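Local structure of type IV secretion system protein DotB (Yersinia pseudotuberculosis IP 31758, 6GEF) at the interface of chains A and B. The protein is an AAA+ ATPase of the GspE family that hydrolyses ATP, probably to power type IVb secretion. Numbering follows the deposited sequence. Chains: chain A/B, Type IV secretion system protein DotB.

Contact 1: the interface of chains A and B. Residues chain A 184-187, 266, 289; chain B 276, 279-280.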
loop_
_atom_site.group_PDB
_atom_site.type_symbol
_atom_site.label_atom_id
_atom_site.label_comp_id
_atom_site.label_asym_id
_atom_site.label_seq_id
_atom_site.Cartn_x
_atom_site.Cartn_y
_atom_site.Cartn_z
ATOM N N GLY A 184 -17.199 33.839 -5.097
ATOM C CA GLY A 184 -18.558 33.601 -5.482
ATOM C C GLY A 184 -18.881 32.135 -5.518
ATOM O O GLY A 184 -18.006 31.286 -5.609
ATOM N N LYS A 185 -20.185 31.844 -5.445
ATOM C CA LYS A 185 -20.676 30.483 -5.669
ATOM C C LYS A 185 -20.702 30.117 -7.134
ATOM O O LYS A 185 -20.336 28.995 -7.503
ATOM C CB LYS A 185 -22.035 30.308 -5.020
ATOM C CG LYS A 185 -23.192 30.819 -5.875
ATOM C CD LYS A 185 -24.510 30.918 -5.120
ATOM C CE LYS A 185 -25.708 30.712 -6.046
ATOM N NZ LYS A 185 -26.957 30.451 -5.265
ATOM N N THR A 186 -21.159 31.013 -7.999
ATOM C CA THR A 186 -21.219 30.694 -9.432
ATOM C C THR A 186 -19.814 30.418 -9.964
ATOM O O THR A 186 -18.871 31.172 -9.646
ATOM C CB THR A 186 -21.864 31.835 -10.203
ATOM O OG1 THR A 186 -23.154 32.081 -9.651
ATOM C CG2 THR A 186 -22.059 31.515 -11.643
ATOM N N SER A 187 -19.677 29.359 -10.742
ATOM C CA SER A 187 -18.422 29.131 -11.464
ATOM C C SER A 187 -18.236 30.183 -12.579
ATOM O O SER A 187 -17.121 30.674 -12.786
ATOM C CB SER A 187 -18.383 27.716 -12.052
ATOM O OG SER A 187 -19.228 26.837 -11.368
ATOM N N ARG A 266 -8.310 26.519 -3.029
ATOM C CA ARG A 266 -9.218 25.563 -2.420
ATOM C C ARG A 266 -8.564 24.819 -1.242
ATOM O O ARG A 266 -9.028 24.957 -0.116
ATOM C CB ARG A 266 -9.758 24.584 -3.464
ATOM C CG ARG A 266 -8.749 24.208 -4.544
ATOM C CD ARG A 266 -8.891 22.745 -4.969
ATOM N NE ARG A 266 -10.277 22.428 -5.393
ATOM C CZ ARG A 266 -11.282 22.180 -4.544
ATOM N NH1 ARG A 266 -11.070 22.233 -3.189
ATOM N NH2 ARG A 266 -12.476 21.915 -5.032
ATOM N N HIS A 289 -14.430 29.986 -3.770
ATOM C CA HIS A 289 -15.814 29.627 -3.608
ATOM C C HIS A 289 -16.284 30.080 -2.201
ATOM O O HIS A 289 -16.301 29.320 -1.235
ATOM C CB HIS A 289 -16.012 28.142 -3.815
ATOM C CG HIS A 289 -15.910 27.707 -5.235
ATOM N ND1 HIS A 289 -15.555 28.559 -6.263
ATOM C CD2 HIS A 289 -16.072 26.491 -5.809
ATOM C CE1 HIS A 289 -15.509 27.894 -7.406
ATOM N NE2 HIS A 289 -15.818 26.640 -7.162
ATOM N N GLU B 276 -17.640 20.308 -3.025
ATOM C CA GLU B 276 -17.345 21.063 -4.248
ATOM C C GLU B 276 -18.627 21.429 -4.987
ATOM O O GLU B 276 -18.776 22.555 -5.464
ATOM C CB GLU B 276 -16.389 20.288 -5.147
ATOM C CG GLU B 276 -16.883 18.927 -5.538
ATOM C CD GLU B 276 -15.896 18.145 -6.399
ATOM O OE1 GLU B 276 -14.731 18.582 -6.606
ATOM O OE2 GLU B 276 -16.284 17.034 -6.858
ATOM N N ASN B 279 -20.396 24.153 -3.181
ATOM C CA ASN B 279 -19.653 25.407 -3.279
ATOM C C ASN B 279 -19.629 25.982 -4.706
ATOM O O ASN B 279 -19.272 27.143 -4.862
ATOM C CB ASN B 279 -18.232 25.223 -2.746
ATOM C CG ASN B 279 -18.119 25.491 -1.274
ATOM O OD1 ASN B 279 -18.571 26.522 -0.796
ATOM N ND2 ASN B 279 -17.474 24.577 -0.540
ATOM N N THR B 280 -19.976 25.186 -5.706
ATOM C CA THR B 280 -20.308 25.694 -7.017
ATOM C C THR B 280 -21.750 26.190 -7.124
ATOM O O THR B 280 -22.127 26.727 -8.176
ATOM C CB THR B 280 -20.044 24.652 -8.098
ATOM O OG1 THR B 280 -20.901 23.517 -7.904
ATOM C CG2 THR B 280 -18.587 24.190 -8.028
#
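The backbone of chain A is extended at A:Gly184, takes one helical step at A:Lys185, extends again at A:Thr186 and enters helix 187-203, while chain B keeps near-helical torsions through B:Asn279 and B:Thr280 at the end of helix 268-279. The carbonyl O of A:Lys185 faces O of B:Thr280; both can only accept, so this is no hydrogen bond, and at 2.75 Å resolution the short approach carries no weight. The chain A segment is the first half of the P-loop (Walker A motif, GKTSSGKS), so the end of a neighbour's helix is set against a nucleotide-binding loop. A:His289, which belongs to the histidine-rich motif of the GspE family, carries much of the contact. Its CG stands beside the backbone N and anti to the carbonyl carbon (chi1 -73°), and with chi2 at 5° the ring turns its CG-CD2 side toward B:Asn279. The carbonyl O of B:Asn279 lies above the ring plane but outside the rim, off the CG-CD2 bond, 3.4 Å from CD2 of A:His289. Lower on the same side chain, CB of A:His289 meets CB of B:Asn279 at 3.8 Å. B:Thr280 lies alongside the imidazole, both side chains pointing the same way, and offers its methyl: CG2 is 3.8 Å from NE2 of A:His289. With chi1 at 64°, OG1 sits in the crowded position between backbone N and carbonyl carbon and makes a weak hydrogen bond back to O of B:Glu276. Beyond the threonine, OG of A:Ser187 touches its CB loosely. At the other end A:Arg266 approaches B:Glu276 without a salt bridge, its guanidinium NH2 4.3 Å from the carboxylate OE1 of B:Glu276.

Contact 2: the interface of chains A and B. Residues chain A 55, 57, 67, 72, 147, 149; chain B 210-211, 232, 234, 254-258.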
loop_
_atom_site.group_PDB
_atom_site.type_symbol
_atom_site.label_atom_id
_atom_site.label_comp_id
_atom_site.label_asym_id
_atom_site.label_seq_id
_atom_site.Cartn_x
_atom_site.Cartn_y
_atom_site.Cartn_z
ATOM N N ASP A 55 -27.011 27.635 -21.717
ATOM C CA ASP A 55 -26.984 26.169 -21.788
ATOM C C ASP A 55 -28.243 25.683 -22.493
ATOM O O ASP A 55 -29.309 26.260 -22.344
ATOM C CB ASP A 55 -26.918 25.513 -20.382
ATOM C CG ASP A 55 -25.929 26.201 -19.451
ATOM O OD1 ASP A 55 -26.268 27.291 -18.937
ATOM O OD2 ASP A 55 -24.803 25.694 -19.306
ATOM N N ILE A 57 -30.344 21.976 -23.268
ATOM C CA ILE A 57 -30.521 20.621 -22.797
ATOM C C ILE A 57 -31.415 19.888 -23.762
ATOM O O ILE A 57 -32.549 20.306 -23.999
ATOM C CB ILE A 57 -31.131 20.595 -21.353
ATOM C CG1 ILE A 57 -30.359 21.555 -20.453
ATOM C CG2 ILE A 57 -31.077 19.194 -20.795
ATOM C CD1 ILE A 57 -30.823 21.510 -19.020
ATOM N N LYS A 67 -31.247 27.169 -20.850
ATOM C CA LYS A 67 -31.189 28.154 -19.796
ATOM C C LYS A 67 -30.874 29.523 -20.413
ATOM O O LYS A 67 -29.750 29.979 -20.454
ATOM C CB LYS A 67 -30.152 27.749 -18.740
ATOM C CG LYS A 67 -30.625 26.643 -17.832
ATOM C CD LYS A 67 -29.692 26.458 -16.671
ATOM C CE LYS A 67 -30.167 25.372 -15.712
ATOM N NZ LYS A 67 -29.096 25.090 -14.718
ATOM N N LEU A 72 -34.685 28.219 -17.428
ATOM C CA LEU A 72 -34.719 27.237 -18.487
ATOM C C LEU A 72 -36.131 27.160 -19.077
ATOM O O LEU A 72 -37.105 27.279 -18.398
ATOM C CB LEU A 72 -34.283 25.866 -17.937
ATOM C CG LEU A 72 -35.313 25.006 -17.319
ATOM C CD1 LEU A 72 -34.645 23.668 -16.921
ATOM C CD2 LEU A 72 -35.925 25.673 -16.105
ATOM N N GLU A 147 -28.686 12.009 -22.380
ATOM C CA GLU A 147 -28.988 13.444 -22.188
ATOM C C GLU A 147 -27.810 14.248 -22.708
ATOM O O GLU A 147 -26.656 13.935 -22.397
ATOM C CB GLU A 147 -29.228 13.761 -20.702
ATOM C CG GLU A 147 -30.452 14.628 -20.463
ATOM C CD GLU A 147 -30.113 15.948 -19.830
ATOM O OE1 GLU A 147 -29.345 15.952 -18.838
ATOM O OE2 GLU A 147 -30.636 16.978 -20.299
ATOM N N VAL A 149 -26.090 18.065 -22.919
ATOM C CA VAL A 149 -26.001 19.421 -22.411
ATOM C C VAL A 149 -24.921 20.162 -23.164
ATOM O O VAL A 149 -23.793 19.701 -23.250
ATOM C CB VAL A 149 -25.696 19.420 -20.892
ATOM C CG1 VAL A 149 -25.629 20.840 -20.360
ATOM C CG2 VAL A 149 -26.791 18.672 -20.133
ATOM N N GLY B 210 -35.028 24.065 -12.102
ATOM C CA GLY B 210 -34.265 23.935 -13.336
ATOM C C GLY B 210 -33.875 22.511 -13.657
ATOM O O GLY B 210 -34.732 21.672 -13.814
ATOM N N HIS B 211 -32.577 22.269 -13.782
ATOM C CA HIS B 211 -32.061 20.957 -14.134
ATOM C C HIS B 211 -31.781 20.158 -12.867
ATOM O O HIS B 211 -31.009 20.595 -12.012
ATOM C CB HIS B 211 -30.778 21.117 -14.964
ATOM C CG HIS B 211 -30.490 19.965 -15.859
ATOM N ND1 HIS B 211 -31.420 18.956 -16.070
ATOM C CD2 HIS B 211 -29.388 19.644 -16.567
ATOM C CE1 HIS B 211 -30.884 18.064 -16.913
ATOM N NE2 HIS B 211 -29.658 18.452 -17.222
ATOM N N ILE B 232 -36.660 20.260 -15.140
ATOM C CA ILE B 232 -36.503 18.961 -15.759
ATOM C C ILE B 232 -35.589 18.098 -14.875
ATOM O O ILE B 232 -34.643 18.589 -14.255
ATOM C CB ILE B 232 -35.911 19.115 -17.171
ATOM C CG1 ILE B 232 -36.952 19.752 -18.090
ATOM C CG2 ILE B 232 -35.444 17.749 -17.743
ATOM C CD1 ILE B 232 -36.358 20.424 -19.323
ATOM N N ALA B 234 -33.286 14.428 -14.596
ATOM C CA ALA B 234 -32.557 13.361 -15.247
ATOM C C ALA B 234 -32.018 12.405 -14.197
ATOM O O ALA B 234 -31.326 12.818 -13.277
ATOM C CB ALA B 234 -31.416 13.919 -16.068
ATOM N N ARG B 254 -20.369 19.329 -15.552
ATOM C CA ARG B 254 -20.501 19.587 -16.988
ATOM C C ARG B 254 -21.969 19.591 -17.476
ATOM O O ARG B 254 -22.195 19.760 -18.649
ATOM C CB ARG B 254 -19.707 18.564 -17.789
ATOM C CG ARG B 254 -18.516 17.965 -17.074
ATOM C CD ARG B 254 -17.219 18.716 -17.315
ATOM N NE ARG B 254 -16.201 17.879 -17.950
ATOM C CZ ARG B 254 -15.440 18.297 -18.982
ATOM N NH1 ARG B 254 -15.566 19.561 -19.473
ATOM N NH2 ARG B 254 -14.571 17.455 -19.532
ATOM N N ARG B 255 -22.941 19.395 -16.573
ATOM C CA ARG B 255 -24.310 19.193 -16.936
ATOM C C ARG B 255 -25.241 20.275 -16.429
ATOM O O ARG B 255 -26.465 20.088 -16.363
ATOM C CB ARG B 255 -24.812 17.796 -16.468
ATOM C CG ARG B 255 -23.986 16.648 -16.969
ATOM C CD ARG B 255 -24.830 15.500 -17.403
ATOM N NE ARG B 255 -25.314 14.630 -16.420
ATOM C CZ ARG B 255 -26.544 14.118 -16.321
ATOM N NH1 ARG B 255 -27.433 14.392 -17.193
ATOM N NH2 ARG B 255 -26.875 13.310 -15.298
ATOM N N THR B 256 -24.687 21.419 -16.047
ATOM C CA THR B 256 -25.506 22.557 -15.603
ATOM C C THR B 256 -26.682 22.167 -14.724
ATOM O O THR B 256 -27.785 22.480 -15.004
ATOM C CB THR B 256 -26.010 23.330 -16.867
ATOM O OG1 THR B 256 -26.707 24.504 -16.486
ATOM C CG2 THR B 256 -26.994 22.579 -17.700
ATOM N N PRO B 257 -26.410 21.401 -13.687
ATOM C CA PRO B 257 -27.503 21.051 -12.724
ATOM C C PRO B 257 -27.923 22.262 -11.919
ATOM O O PRO B 257 -27.127 23.119 -11.595
ATOM C CB PRO B 257 -26.897 19.970 -11.835
ATOM C CG PRO B 257 -25.445 20.234 -11.903
ATOM C CD PRO B 257 -25.136 20.750 -13.264
ATOM N N ASN B 258 -29.214 22.313 -11.618
ATOM C CA ASN B 258 -29.712 23.087 -10.485
ATOM C C ASN B 258 -29.974 22.262 -9.236
ATOM O O ASN B 258 -30.307 22.815 -8.201
ATOM C CB ASN B 258 -30.994 23.860 -10.895
ATOM C CG ASN B 258 -30.841 24.614 -12.160
ATOM O OD1 ASN B 258 -30.818 24.017 -13.234
ATOM N ND2 ASN B 258 -30.720 25.935 -12.046
#
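In this GspE-family ATPase the N-terminal sheet of chain A, through strands 55-59, 65-68, 71-74 and 143-153, rests on the ATPase domain of chain B, and A:Lys67 and B:Thr256 bury the most surface. The A:Lys67 chain is extended beyond CG and delivers its ammonium tip to tip into a cluster of oxygens. NZ of A:Lys67 donates hydrogen bonds to the side-chain amide OD1 of B:Asn258, to the carbonyl O of B:Thr256 at 2.9 Å and to the hydroxyl OG1 of the same threonine at 3.0 Å. Both carbonyls receive the ammonium from above their planes. B:Thr256 can present O and OG1 together because its backbone is left-handed and OG1 is anti to the backbone N (chi1 -175°). The OD1 of B:Asn258 is held in place from its own chain by the backbone N of B:His211, in a nearly straight hydrogen bond (171° at H).

On its other branch B:Thr256 packs CG2 against CG1 of A:Val149 at 3.5 Å, while the A:Asp55 carboxylate meets the hydroxyl end tip to tip, without a hydrogen bond being assigned. The imidazole of B:His211 is capped on one face by CD1 of A:Ile57, 3.6 Å from the ring centroid and offset toward the rim. At its in-plane edge NE2 of B:His211 gives a weak hydrogen bond to OE1 of A:Glu147, the carboxylate turned 75° from the ring. The same OE1 forms a salt bridge with NH1 of B:Arg255 at 3.0 Å, the two side chains crossing obliquely. Away from the salt bridge, just ahead of strand 211-216, CD1 of A:Leu72 lies 3.6 Å from CA of B:Gly210.

Contacts 1 and 2 share no residue; the centres of their C-alpha atoms are about 18 Å apart. Both use the ATPase domain of chain B, and the loop at 254-258 in contact 2 leads through strand 259-264 toward helix 268-279, whose end forms contact 1. On chain A they draw on different regions: the nucleotide-binding loop and the histidine motif in contact 1, the N-terminal sheet in contact 2. One ATPase domain is thus held by two parts of its neighbour. Repeated round the six copies of the deposited assembly, this would plausibly couple nucleotide state to movement between domains.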